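Local coordinates for protein PncC family amidohydrolase (Enterobacter asburiae, PDB 6L19) that probably hydrolyses the amide of nicotinamide mononucleotide in pyridine nucleotide salvage, as amidohydrolases of the PncC family do, at residues G124-A129 with M141-D146; W130-E135 with A160-A165; L71-E76 with T90-S95. The protein carries 3 engineered substitutions. All blocks are in the same frame, centred on the assembly; numbering follows the deposited sequence.

Contact 1: residues G124-A129 with M141-D146. Engineered in segment 141-146: Met141 (natural residue Val).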
ATOM      1  N   GLY A 124      -5.788   8.291  18.259  1.00 31.05           N
ATOM      2  CA  GLY A 124      -4.348   8.366  18.381  1.00 24.11           C
ATOM      3  C   GLY A 124      -3.705   7.118  18.942  1.00 28.46           C
ATOM      4  O   GLY A 124      -2.474   7.027  18.964  1.00 24.54           O
ATOM      5  N   THR A 125      -4.492   6.146  19.376  1.00 22.28           N
ATOM      6  CA  THR A 125      -3.943   4.873  19.827  1.00 28.08           C
ATOM      7  C   THR A 125      -3.575   4.017  18.621  1.00 22.55           C
ATOM      8  O   THR A 125      -4.422   3.767  17.754  1.00 25.15           O
ATOM      9  CB  THR A 125      -4.960   4.152  20.703  1.00 26.98           C
ATOM     10  OG1 THR A 125      -5.264   4.986  21.829  1.00 30.92           O
ATOM     11  CG2 THR A 125      -4.402   2.809  21.170  1.00 22.83           C
ATOM     12  N   VAL A 126      -2.319   3.575  18.553  1.00 21.93           N
ATOM     13  CA  VAL A 126      -1.839   2.781  17.423  1.00 20.34           C
ATOM     14  C   VAL A 126      -1.053   1.583  17.948  1.00 21.40           C
ATOM     15  O   VAL A 126      -0.206   1.733  18.837  1.00 21.91           O
ATOM     16  CB  VAL A 126      -0.978   3.620  16.454  1.00 22.28           C
ATOM     17  CG1 VAL A 126      -0.718   2.842  15.168  1.00 17.39           C
ATOM     18  CG2 VAL A 126      -1.669   4.982  16.138  1.00 16.16           C
ATOM     19  N   CYS A 127      -1.340   0.400  17.399  1.00 20.02           N
ATOM     20  CA  CYS A 127      -0.624  -0.831  17.710  1.00 21.62           C
ATOM     21  C   CYS A 127       0.279  -1.231  16.551  1.00 18.89           C
ATOM     22  O   CYS A 127      -0.056  -1.039  15.373  1.00 19.21           O
ATOM     23  CB  CYS A 127      -1.587  -1.988  18.016  1.00 22.90           C
ATOM     24  SG  CYS A 127      -2.611  -1.705  19.492  1.00 26.11           S
ATOM     25  N   PHE A 128       1.409  -1.815  16.904  1.00 18.50           N
ATOM     26  CA  PHE A 128       2.472  -2.166  15.979  1.00 18.19           C
ATOM     27  C   PHE A 128       2.911  -3.594  16.230  1.00 19.83           C
ATOM     28  O   PHE A 128       3.001  -4.017  17.384  1.00 18.42           O
ATOM     29  CB  PHE A 128       3.694  -1.254  16.170  1.00 17.58           C
ATOM     30  CG  PHE A 128       3.413   0.216  15.959  1.00 19.08           C
ATOM     31  CD1 PHE A 128       2.886   0.997  16.986  1.00 22.09           C
ATOM     32  CD2 PHE A 128       3.702   0.820  14.739  1.00 18.21           C
ATOM     33  CE1 PHE A 128       2.633   2.363  16.791  1.00 20.43           C
ATOM     34  CE2 PHE A 128       3.456   2.173  14.526  1.00 14.66           C
ATOM     35  CZ  PHE A 128       2.921   2.953  15.557  1.00 20.94           C
ATOM     36  N   ALA A 129       3.228  -4.323  15.156  1.00 16.83           N
ATOM     37  CA  ALA A 129       3.940  -5.586  15.265  1.00 16.48           C
ATOM     38  C   ALA A 129       5.103  -5.581  14.289  1.00 20.53           C
ATOM     39  O   ALA A 129       4.974  -5.104  13.159  1.00 17.86           O
ATOM     40  CB  ALA A 129       3.025  -6.814  14.976  1.00 14.74           C
ATOM     41  N   MET A 141       1.141   2.584  21.221  1.00 28.50           N
ATOM     42  CA  MET A 141       1.513   3.972  21.450  1.00 26.66           C
ATOM     43  C   MET A 141       0.253   4.820  21.408  1.00 27.00           C
ATOM     44  O   MET A 141      -0.693   4.515  20.680  1.00 26.91           O
ATOM     45  CB  MET A 141       2.493   4.484  20.380  1.00 25.39           C
ATOM     46  CG  MET A 141       3.885   3.864  20.403  1.00 36.41           C
ATOM     47  SD  MET A 141       4.830   4.040  21.919  1.00 20.70           S
ATOM     48  CE  MET A 141       5.621   5.575  21.556  1.00 29.90           C
ATOM     49  N   LEU A 142       0.245   5.894  22.182  1.00 27.57           N
ATOM     50  CA  LEU A 142      -0.785   6.913  22.045  1.00 29.20           C
ATOM     51  C   LEU A 142      -0.124   8.178  21.505  1.00 26.92           C
ATOM     52  O   LEU A 142       0.743   8.756  22.166  1.00 27.62           O
ATOM     53  CB  LEU A 142      -1.486   7.170  23.376  1.00 29.81           C
ATOM     54  CG  LEU A 142      -2.490   8.316  23.293  1.00 37.35           C
ATOM     55  CD1 LEU A 142      -3.663   7.920  22.416  1.00 31.34           C
ATOM     56  CD2 LEU A 142      -2.963   8.684  24.693  1.00 42.94           C
ATOM     57  N   PHE A 143      -0.508   8.581  20.295  1.00 29.75           N
ATOM     58  CA  PHE A 143       0.089   9.730  19.620  1.00 27.33           C
ATOM     59  C   PHE A 143      -0.844  10.930  19.703  1.00 31.53           C
ATOM     60  O   PHE A 143      -2.044  10.810  19.423  1.00 27.10           O
ATOM     61  CB  PHE A 143       0.378   9.420  18.151  1.00 24.25           C
ATOM     62  CG  PHE A 143       1.434   8.372  17.944  1.00 28.11           C
ATOM     63  CD1 PHE A 143       2.736   8.596  18.353  1.00 20.18           C
ATOM     64  CD2 PHE A 143       1.116   7.154  17.347  1.00 27.50           C
ATOM     65  CE1 PHE A 143       3.720   7.631  18.154  1.00 26.36           C
ATOM     66  CE2 PHE A 143       2.094   6.174  17.140  1.00 21.00           C
ATOM     67  CZ  PHE A 143       3.399   6.413  17.545  1.00 24.28           C
ATOM     68  N   SER A 144      -0.283  12.089  20.042  1.00 27.49           N
ATOM     69  CA  SER A 144      -1.044  13.334  20.054  1.00 30.46           C
ATOM     70  C   SER A 144      -1.165  13.915  18.642  1.00 30.72           C
ATOM     71  O   SER A 144      -0.347  13.640  17.757  1.00 25.98           O
ATOM     72  CB  SER A 144      -0.377  14.360  20.976  1.00 30.87           C
ATOM     73  OG  SER A 144       0.867  14.801  20.436  1.00 30.20           O
ATOM     74  N   GLY A 145      -2.207  14.725  18.443  1.00 34.84           N
ATOM     75  CA  GLY A 145      -2.361  15.543  17.255  1.00 27.58           C
ATOM     76  C   GLY A 145      -3.528  15.097  16.399  1.00 29.12           C
ATOM     77  O   GLY A 145      -4.302  14.203  16.756  1.00 29.97           O
ATOM     78  N   ASP A 146      -3.645  15.735  15.237  1.00 26.70           N
ATOM     79  CA  ASP A 146      -4.710  15.358  14.323  1.00 28.76           C
ATOM     80  C   ASP A 146      -4.313  14.087  13.562  1.00 26.04           C
ATOM     81  O   ASP A 146      -3.237  13.516  13.763  1.00 28.31           O
ATOM     82  CB  ASP A 146      -5.071  16.527  13.400  1.00 30.20           C
ATOM     83  CG  ASP A 146      -3.944  16.929  12.458  1.00 35.71           C
ATOM     84  OD1 ASP A 146      -2.984  16.158  12.259  1.00 30.81           O
ATOM     85  OD2 ASP A 146      -4.024  18.051  11.901  1.00 48.17           O
TER
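Phe143 leans across the open end of a beta hairpin onto Val126 and Phe128, just past the last paired residues of strands 125-132 and 135-142. Its CG stands anti to its own carbonyl carbon (chi1 -66°), which carries the ring back over the neighbouring strand. Phe143 CB passes 3.8 Å from Gly124 O. Further out, Phe143 CD2 meets Val126 CG2 at 3.7 Å, the methyl lying near the plane of the ring at its edge. Phe143 CE2 then comes 3.7 Å from Phe128 CZ, and Phe143 CZ ends beside the same Phe128 atom. The two phenyl groups therefore meet tip to tip, each reaching the other at an edge, and do not stack. The engineered Met141 adds its CG near Phe128 CE1 before its bent chain leads away.

Below these side chains the backbones are antiparallel. Val126 and Met141 form a hydrogen-bonded pair, Val126 N giving to Met141 O at 2.8 Å and Met141 N to Val126 O at 2.9 Å. Thr125 and Leu142 form the adjoining non-hydrogen-bonded pair, where Leu142 CD1 lies 3.4 Å from Thr125 OG1, a hydroxyl bonded to Ala122 O. One more bond follows beyond the bridges: Phe143 N points at Gly124 O almost straight (175°), although the donor sits above the carbonyl plane. At Gly124's positive phi (92°) a side chain would jam against the preceding carbonyl O and run into Phe143 O; the bare CA instead makes a CA-H...O contact with Phe143 O.

Helix 147-165 packs on the face bearing Val126, Phe128 and Met141, and Phe157 meets the Phe128 ring edge-to-face. The chemistry thus divides cleanly: backbone bonds fix the register at the hairpin's open end, while the apolar side chains of Val126, Phe128 and Phe143 pack together on the face that helix 147-165 covers.

Contact 2: residues W130-E135 with A160-A165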
ATOM      1  N   TRP A 130       6.240  -6.104  14.734  1.00 16.33           N
ATOM      2  CA  TRP A 130       7.391  -6.360  13.879  1.00 21.64           C
ATOM      3  C   TRP A 130       7.699  -7.845  13.971  1.00 20.26           C
ATOM      4  O   TRP A 130       8.015  -8.343  15.055  1.00 24.26           O
ATOM      5  CB  TRP A 130       8.610  -5.539  14.310  1.00 18.69           C
ATOM      6  CG  TRP A 130       8.395  -4.037  14.373  1.00 22.39           C
ATOM      7  CD1 TRP A 130       8.750  -3.115  13.425  1.00 20.47           C
ATOM      8  CD2 TRP A 130       7.828  -3.291  15.466  1.00 21.31           C
ATOM      9  NE1 TRP A 130       8.407  -1.842  13.851  1.00 21.94           N
ATOM     10  CE2 TRP A 130       7.849  -1.928  15.101  1.00 21.39           C
ATOM     11  CE3 TRP A 130       7.294  -3.649  16.711  1.00 25.32           C
ATOM     12  CZ2 TRP A 130       7.353  -0.920  15.936  1.00 22.67           C
ATOM     13  CZ3 TRP A 130       6.815  -2.653  17.540  1.00 23.13           C
ATOM     14  CH2 TRP A 130       6.850  -1.299  17.151  1.00 22.26           C
ATOM     15  N   ASN A 131       7.582  -8.552  12.855  1.00 17.00           N
ATOM     16  CA  ASN A 131       7.890  -9.974  12.785  1.00 15.45           C
ATOM     17  C   ASN A 131       9.212 -10.076  12.032  1.00 22.49           C
ATOM     18  O   ASN A 131       9.268  -9.780  10.835  1.00 20.39           O
ATOM     19  CB  ASN A 131       6.766 -10.741  12.087  1.00 15.48           C
ATOM     20  CG  ASN A 131       7.027 -12.251  12.010  1.00 25.44           C
ATOM     21  OD1 ASN A 131       8.161 -12.687  11.897  1.00 20.15           O
ATOM     22  ND2 ASN A 131       5.959 -13.046  12.066  1.00 18.77           N
ATOM     23  N   ILE A 132      10.272 -10.462  12.739  1.00 20.27           N
ATOM     24  CA  ILE A 132      11.615 -10.582  12.176  1.00 18.63           C
ATOM     25  C   ILE A 132      11.934 -12.071  12.125  1.00 21.13           C
ATOM     26  O   ILE A 132      12.220 -12.690  13.160  1.00 19.58           O
ATOM     27  CB  ILE A 132      12.656  -9.815  12.998  1.00 19.44           C
ATOM     28  CG1 ILE A 132      12.342  -8.316  13.010  1.00 22.56           C
ATOM     29  CG2 ILE A 132      14.075 -10.111  12.468  1.00 17.31           C
ATOM     30  CD1 ILE A 132      13.135  -7.540  14.058  1.00 28.20           C
ATOM     31  N   ARG A 133      11.830 -12.653  10.932  1.00 22.91           N
ATOM     32  CA  ARG A 133      12.055 -14.085  10.702  1.00 24.02           C
ATOM     33  C   ARG A 133      11.435 -14.950  11.798  1.00 27.27           C
ATOM     34  O   ARG A 133      12.094 -15.785  12.417  1.00 24.95           O
ATOM     35  CB  ARG A 133      13.547 -14.369  10.532  1.00 24.23           C
ATOM     36  CG  ARG A 133      14.046 -13.747   9.223  1.00 22.75           C
ATOM     37  CD  ARG A 133      15.453 -14.084   8.821  1.00 25.50           C
ATOM     38  NE  ARG A 133      15.827 -15.493   8.950  1.00 26.23           N
ATOM     39  CZ  ARG A 133      15.554 -16.438   8.058  1.00 29.75           C
ATOM     40  NH1 ARG A 133      14.859 -16.154   6.963  1.00 26.23           N
ATOM     41  NH2 ARG A 133      15.978 -17.677   8.275  1.00 28.54           N
ATOM     42  N   GLY A 134      10.146 -14.729  12.051  1.00 25.92           N
ATOM     43  CA  GLY A 134       9.369 -15.609  12.901  1.00 24.02           C
ATOM     44  C   GLY A 134       9.229 -15.179  14.348  1.00 29.56           C
ATOM     45  O   GLY A 134       8.399 -15.750  15.062  1.00 29.02           O
ATOM     46  N   GLU A 135       9.994 -14.190  14.802  1.00 26.58           N
ATOM     47  CA  GLU A 135       9.867 -13.654  16.151  1.00 25.52           C
ATOM     48  C   GLU A 135       9.216 -12.274  16.088  1.00 28.41           C
ATOM     49  O   GLU A 135       9.693 -11.388  15.368  1.00 25.50           O
ATOM     50  CB  GLU A 135      11.237 -13.584  16.844  1.00 23.47           C
ATOM     51  CG  GLU A 135      11.794 -14.984  17.121  1.00 38.86           C
ATOM     52  CD  GLU A 135      13.215 -15.002  17.686  1.00 47.52           C
ATOM     53  OE1 GLU A 135      13.752 -13.929  18.042  1.00 40.81           O
ATOM     54  OE2 GLU A 135      13.793 -16.110  17.773  1.00 54.17           O
ATOM     55  N   ALA A 160      11.736   3.512  13.017  1.00 19.59           N
ATOM     56  CA  ALA A 160      12.773   3.687  14.021  1.00 24.87           C
ATOM     57  C   ALA A 160      12.909   2.444  14.892  1.00 26.65           C
ATOM     58  O   ALA A 160      14.027   2.033  15.225  1.00 24.04           O
ATOM     59  CB  ALA A 160      12.467   4.925  14.872  1.00 22.52           C
ATOM     60  N   GLU A 161      11.781   1.827  15.267  1.00 24.47           N
ATOM     61  CA  GLU A 161      11.841   0.628  16.101  1.00 23.85           C
ATOM     62  C   GLU A 161      12.444  -0.553  15.348  1.00 25.39           C
ATOM     63  O   GLU A 161      13.189  -1.346  15.938  1.00 28.19           O
ATOM     64  CB  GLU A 161      10.453   0.259  16.623  1.00 27.93           C
ATOM     65  CG  GLU A 161       9.999   1.121  17.776  1.00 37.54           C
ATOM     66  CD  GLU A 161      10.777   0.832  19.057  1.00 39.79           C
ATOM     67  OE1 GLU A 161      10.727  -0.316  19.552  1.00 48.84           O
ATOM     68  OE2 GLU A 161      11.444   1.759  19.558  1.00 53.32           O
ATOM     69  N   LEU A 162      12.117  -0.712  14.064  1.00 22.91           N
ATOM     70  CA  LEU A 162      12.752  -1.783  13.299  1.00 20.04           C
ATOM     71  C   LEU A 162      14.254  -1.551  13.223  1.00 27.39           C
ATOM     72  O   LEU A 162      15.044  -2.464  13.471  1.00 21.54           O
ATOM     73  CB  LEU A 162      12.156  -1.895  11.891  1.00 19.01           C
ATOM     74  CG  LEU A 162      12.812  -2.977  11.020  1.00 19.65           C
ATOM     75  CD1 LEU A 162      12.831  -4.359  11.746  1.00 21.75           C
ATOM     76  CD2 LEU A 162      12.133  -3.092   9.640  1.00 20.97           C
ATOM     77  N   LEU A 163      14.667  -0.316  12.915  1.00 23.49           N
ATOM     78  CA  LEU A 163      16.094  -0.010  12.861  1.00 26.24           C
ATOM     79  C   LEU A 163      16.759  -0.257  14.215  1.00 32.01           C
ATOM     80  O   LEU A 163      17.873  -0.794  14.278  1.00 33.14           O
ATOM     81  CB  LEU A 163      16.302   1.434  12.391  1.00 28.79           C
ATOM     82  CG  LEU A 163      17.709   1.892  11.992  1.00 35.48           C
ATOM     83  CD1 LEU A 163      18.249   1.103  10.800  1.00 27.15           C
ATOM     84  CD2 LEU A 163      17.699   3.390  11.691  1.00 35.52           C
ATOM     85  N   ALA A 164      16.074   0.085  15.310  1.00 30.36           N
ATOM     86  CA  ALA A 164      16.610  -0.190  16.642  1.00 35.07           C
ATOM     87  C   ALA A 164      16.793  -1.687  16.875  1.00 39.03           C
ATOM     88  O   ALA A 164      17.821  -2.122  17.407  1.00 37.67           O
ATOM     89  CB  ALA A 164      15.693   0.393  17.711  1.00 32.80           C
ATOM     90  N   ALA A 165      15.785  -2.487  16.509  1.00 35.34           N
ATOM     91  CA  ALA A 165      15.863  -3.939  16.657  1.00 32.45           C
ATOM     92  C   ALA A 165      17.030  -4.542  15.888  1.00 34.29           C
ATOM     93  O   ALA A 165      17.509  -5.617  16.254  1.00 36.85           O
ATOM     94  CB  ALA A 165      14.559  -4.585  16.187  1.00 32.14           C
TER
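The indole of Trp130 takes Glu161 CB 3.2 Å above its plane, displaced toward the six-membered rim, where the closest ring atom is Trp130 CZ2 at 3.4 Å. Glu161 CG follows over the same end of the ring; the chain bends at chi2 (-71°), and the carboxylate plane stands 62° from that of the indole. Glu161 thus meets the ring through its CB and CG methylenes, while OE1 lies close to Glu137 OE2. That proximity of like charges could raise the proton affinity of one of the two groups. At the pyrrole end, Trp130 CD1 comes 3.9 Å from Leu162 CB, the two side chains sliding past each other in opposite directions. NE1 is satisfied by Ser158 O, one turn earlier in the helix.

The contact seats the last part of helix 147-165 on strand 125-132 of the mixed sheet, with the local axes 10.3 Å apart and inclined by 30°. Next along the strand, on the same face, Ile132 CD1 touches both Leu162 CD1 and Ala165 CB, at 3.9 Å from each. Leu162 also reaches Ile106 of the adjacent strand 104-110 and Leu19 of helix 12-25. Beyond Ile132 the chain reverses in a type I' turn from Ile132 to Glu135, the tip of the beta hairpin, where Asn131 OD1 accepts from Gly134 N at 2.9 Å in an Asx motif.

Contact 3: residues L71-E76 with T90-S95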
ATOM      1  N   LEU A  71      -5.897 -10.880   5.322  1.00 22.29           N
ATOM      2  CA  LEU A  71      -4.785 -11.196   6.203  1.00 24.16           C
ATOM      3  C   LEU A  71      -5.087 -12.359   7.138  1.00 25.91           C
ATOM      4  O   LEU A  71      -4.265 -12.671   7.992  1.00 28.56           O
ATOM      5  CB  LEU A  71      -4.378  -9.963   7.011  1.00 17.19           C
ATOM      6  CG  LEU A  71      -3.770  -8.880   6.125  1.00 22.03           C
ATOM      7  CD1 LEU A  71      -3.556  -7.599   6.906  1.00 22.68           C
ATOM      8  CD2 LEU A  71      -2.460  -9.410   5.518  1.00 24.41           C
ATOM      9  N   GLY A  72      -6.244 -12.997   7.006  1.00 24.83           N
ATOM     10  CA  GLY A  72      -6.498 -14.178   7.817  1.00 29.31           C
ATOM     11  C   GLY A  72      -6.583 -13.923   9.304  1.00 29.47           C
ATOM     12  O   GLY A  72      -6.417 -14.858  10.087  1.00 34.07           O
ATOM     13  N   VAL A  73      -6.824 -12.675   9.728  1.00 19.01           N
ATOM     14  CA  VAL A  73      -7.050 -12.421  11.146  1.00 19.97           C
ATOM     15  C   VAL A  73      -8.290 -13.203  11.588  1.00 24.87           C
ATOM     16  O   VAL A  73      -9.304 -13.240  10.886  1.00 20.91           O
ATOM     17  CB  VAL A  73      -7.201 -10.910  11.397  1.00 24.26           C
ATOM     18  CG1 VAL A  73      -7.640 -10.636  12.844  1.00 22.20           C
ATOM     19  CG2 VAL A  73      -5.884 -10.181  11.090  1.00 16.96           C
ATOM     20  N   ARG A  74      -8.202 -13.866  12.739  1.00 21.84           N
ATOM     21  CA  ARG A  74      -9.291 -14.729  13.203  1.00 26.42           C
ATOM     22  C   ARG A  74     -10.489 -13.891  13.658  1.00 23.18           C
ATOM     23  O   ARG A  74     -10.312 -12.851  14.306  1.00 21.35           O
ATOM     24  CB  ARG A  74      -8.819 -15.608  14.371  1.00 25.64           C
ATOM     25  CG  ARG A  74      -7.670 -16.568  14.049  1.00 27.81           C
ATOM     26  CD  ARG A  74      -8.175 -17.739  13.202  1.00 35.13           C
ATOM     27  NE  ARG A  74      -9.429 -18.306  13.723  1.00 41.03           N
ATOM     28  CZ  ARG A  74     -10.286 -19.061  13.024  1.00 39.48           C
ATOM     29  NH1 ARG A  74     -10.047 -19.370  11.752  1.00 26.98           N
ATOM     30  NH2 ARG A  74     -11.400 -19.507  13.604  1.00 32.28           N
ATOM     31  N   PRO A  75     -11.718 -14.323  13.361  1.00 26.41           N
ATOM     32  CA  PRO A  75     -12.887 -13.577  13.874  1.00 24.10           C
ATOM     33  C   PRO A  75     -12.871 -13.421  15.383  1.00 23.81           C
ATOM     34  O   PRO A  75     -13.222 -12.355  15.911  1.00 24.38           O
ATOM     35  CB  PRO A  75     -14.087 -14.418  13.410  1.00 28.23           C
ATOM     36  CG  PRO A  75     -13.547 -15.424  12.422  1.00 24.56           C
ATOM     37  CD  PRO A  75     -12.083 -15.563  12.644  1.00 22.48           C
ATOM     38  N   GLU A  76     -12.445 -14.467  16.087  1.00 23.65           N
ATOM     39  CA  GLU A  76     -12.412 -14.437  17.545  1.00 30.48           C
ATOM     40  C   GLU A  76     -11.418 -13.406  18.056  1.00 27.79           C
ATOM     41  O   GLU A  76     -11.666 -12.758  19.077  1.00 23.83           O
ATOM     42  CB  GLU A  76     -12.069 -15.831  18.083  1.00 27.99           C
ATOM     43  CG  GLU A  76     -13.042 -16.900  17.602  1.00 35.76           C
ATOM     44  CD  GLU A  76     -12.522 -17.689  16.387  1.00 47.20           C
ATOM     45  OE1 GLU A  76     -11.842 -17.100  15.512  1.00 31.99           O
ATOM     46  OE2 GLU A  76     -12.801 -18.912  16.312  1.00 53.21           O
ATOM     47  N   THR A  90      -0.232  -8.836  15.510  1.00 22.30           N
ATOM     48  CA  THR A  90       0.577 -10.051  15.422  1.00 21.05           C
ATOM     49  C   THR A  90       0.090 -10.944  14.293  1.00 19.47           C
ATOM     50  O   THR A  90       0.891 -11.466  13.505  1.00 18.55           O
ATOM     51  CB  THR A  90       0.547 -10.819  16.743  1.00 26.56           C
ATOM     52  OG1 THR A  90       1.146 -10.019  17.756  1.00 25.32           O
ATOM     53  CG2 THR A  90       1.344 -12.136  16.616  1.00 22.49           C
ATOM     54  N   GLU A  91      -1.230 -11.126  14.191  1.00 17.43           N
ATOM     55  CA  GLU A  91      -1.758 -11.963  13.121  1.00 19.68           C
ATOM     56  C   GLU A  91      -1.557 -11.303  11.765  1.00 23.43           C
ATOM     57  O   GLU A  91      -1.169 -11.976  10.800  1.00 16.40           O
ATOM     58  CB  GLU A  91      -3.239 -12.285  13.376  1.00 19.63           C
ATOM     59  CG  GLU A  91      -3.414 -13.218  14.600  1.00 23.59           C
ATOM     60  CD  GLU A  91      -4.871 -13.520  14.945  1.00 26.60           C
ATOM     61  OE1 GLU A  91      -5.753 -13.365  14.076  1.00 28.50           O
ATOM     62  OE2 GLU A  91      -5.128 -13.912  16.105  1.00 30.29           O
ATOM     63  N   MET A  92      -1.779  -9.982  11.677  1.00 17.30           N
ATOM     64  CA  MET A  92      -1.541  -9.296  10.407  1.00 20.17           C
ATOM     65  C   MET A  92      -0.092  -9.462   9.952  1.00 17.25           C
ATOM     66  O   MET A  92       0.171  -9.693   8.767  1.00 18.08           O
ATOM     67  CB  MET A  92      -1.884  -7.796  10.475  1.00 19.42           C
ATOM     68  CG  MET A  92      -3.380  -7.411  10.602  1.00 17.54           C
ATOM     69  SD  MET A  92      -3.641  -5.660  11.165  1.00  6.97           S
ATOM     70  CE  MET A  92      -3.119  -4.949   9.653  1.00 16.47           C
ATOM     71  N   ALA A  93       0.865  -9.352  10.885  1.00 18.35           N
ATOM     72  CA  ALA A  93       2.281  -9.386  10.524  1.00 19.31           C
ATOM     73  C   ALA A  93       2.705 -10.777  10.066  1.00 22.65           C
ATOM     74  O   ALA A  93       3.477 -10.914   9.108  1.00 18.38           O
ATOM     75  CB  ALA A  93       3.124  -8.937  11.719  1.00 15.30           C
ATOM     76  N   ALA A  94       2.199 -11.819  10.739  1.00 16.81           N
ATOM     77  CA  ALA A  94       2.467 -13.190  10.319  1.00 18.77           C
ATOM     78  C   ALA A  94       1.944 -13.450   8.910  1.00 18.66           C
ATOM     79  O   ALA A  94       2.661 -13.999   8.063  1.00 19.99           O
ATOM     80  CB  ALA A  94       1.830 -14.166  11.316  1.00 21.29           C
ATOM     81  N   SER A  95       0.694 -13.040   8.630  1.00 20.39           N
ATOM     82  CA  SER A  95       0.091 -13.337   7.332  1.00 19.52           C
ATOM     83  C   SER A  95       0.795 -12.602   6.199  1.00 20.11           C
ATOM     84  O   SER A  95       1.110 -13.204   5.167  1.00 20.91           O
ATOM     85  CB  SER A  95      -1.397 -12.989   7.321  1.00 17.96           C
ATOM     86  OG  SER A  95      -2.082 -13.726   8.325  1.00 40.79           O
TER
HETATM   87  O   HOH W   1      -4.435 -15.379  12.172  1.00 33.40           O
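Glu91 starts with CG anti to its carbonyl carbon (chi1 -68°) and then runs extended (chi2 177°), a course that delivers OE1 to the backbone of Arg74. Arg74 N donates to Glu91 OE1 at 2.8 Å in a nearly straight bond of 169°, met almost along the oxygen's C-O axis. The same oxygen, Glu91 OE1, lies 3.5 Å from Val73 CG1, and a water that donates to Gly72 O gives it a second, weak bond. Glu91 OE2 is taken up by Thr77 OG1, which leaves both carboxylate oxygens engaged.

Here helix 86-100 packs against the turn joining helices 64-71 and 75-81. Gly72 leaves the first helix with a positive phi, and Arg74 is the N-cap residue of the second. Glu91 thus grips that helix at its start, where its negative charge would probably be favoured by the helix dipole. Arg74's own side chain turns to the start of the helix, where Arg74 NH2 bonds Glu76 OE2 at 3.1 Å as part of a salt bridge, in the guanidinium plane and on the syn lone pair.

Met92 supplies the apolar half. Met92 CG touches Leu71 CD1 at 3.7 Å and Val73 CG2 at 3.8 Å, and its CE turns toward the same leucine methyl. Ser95 OG points at Leu71 O, but the modelled separation of 2.4 Å is so short that the exact geometry of this hydrogen bond is doubtful.

How the contacts relate
From the N terminus, contact 3 comes first, closing the short excursion through helix 75-81 by bringing the turn at 71-76 back to helix 86-100. It is complete before the other two begin. Contact 1 then opens at 124-129 and contact 2 directly after it at 130-135, on the same strand; contact 1 closes at 141-146 and contact 2 at 160-165, so the two cross. Contact 1 shuts the hairpin, while contact 2 brings the following helix 147-165 back to it. Ala129 and Asn131 turn to the other face of the strand and touch helix 86-100 at Ala93, linking contact 3 to both.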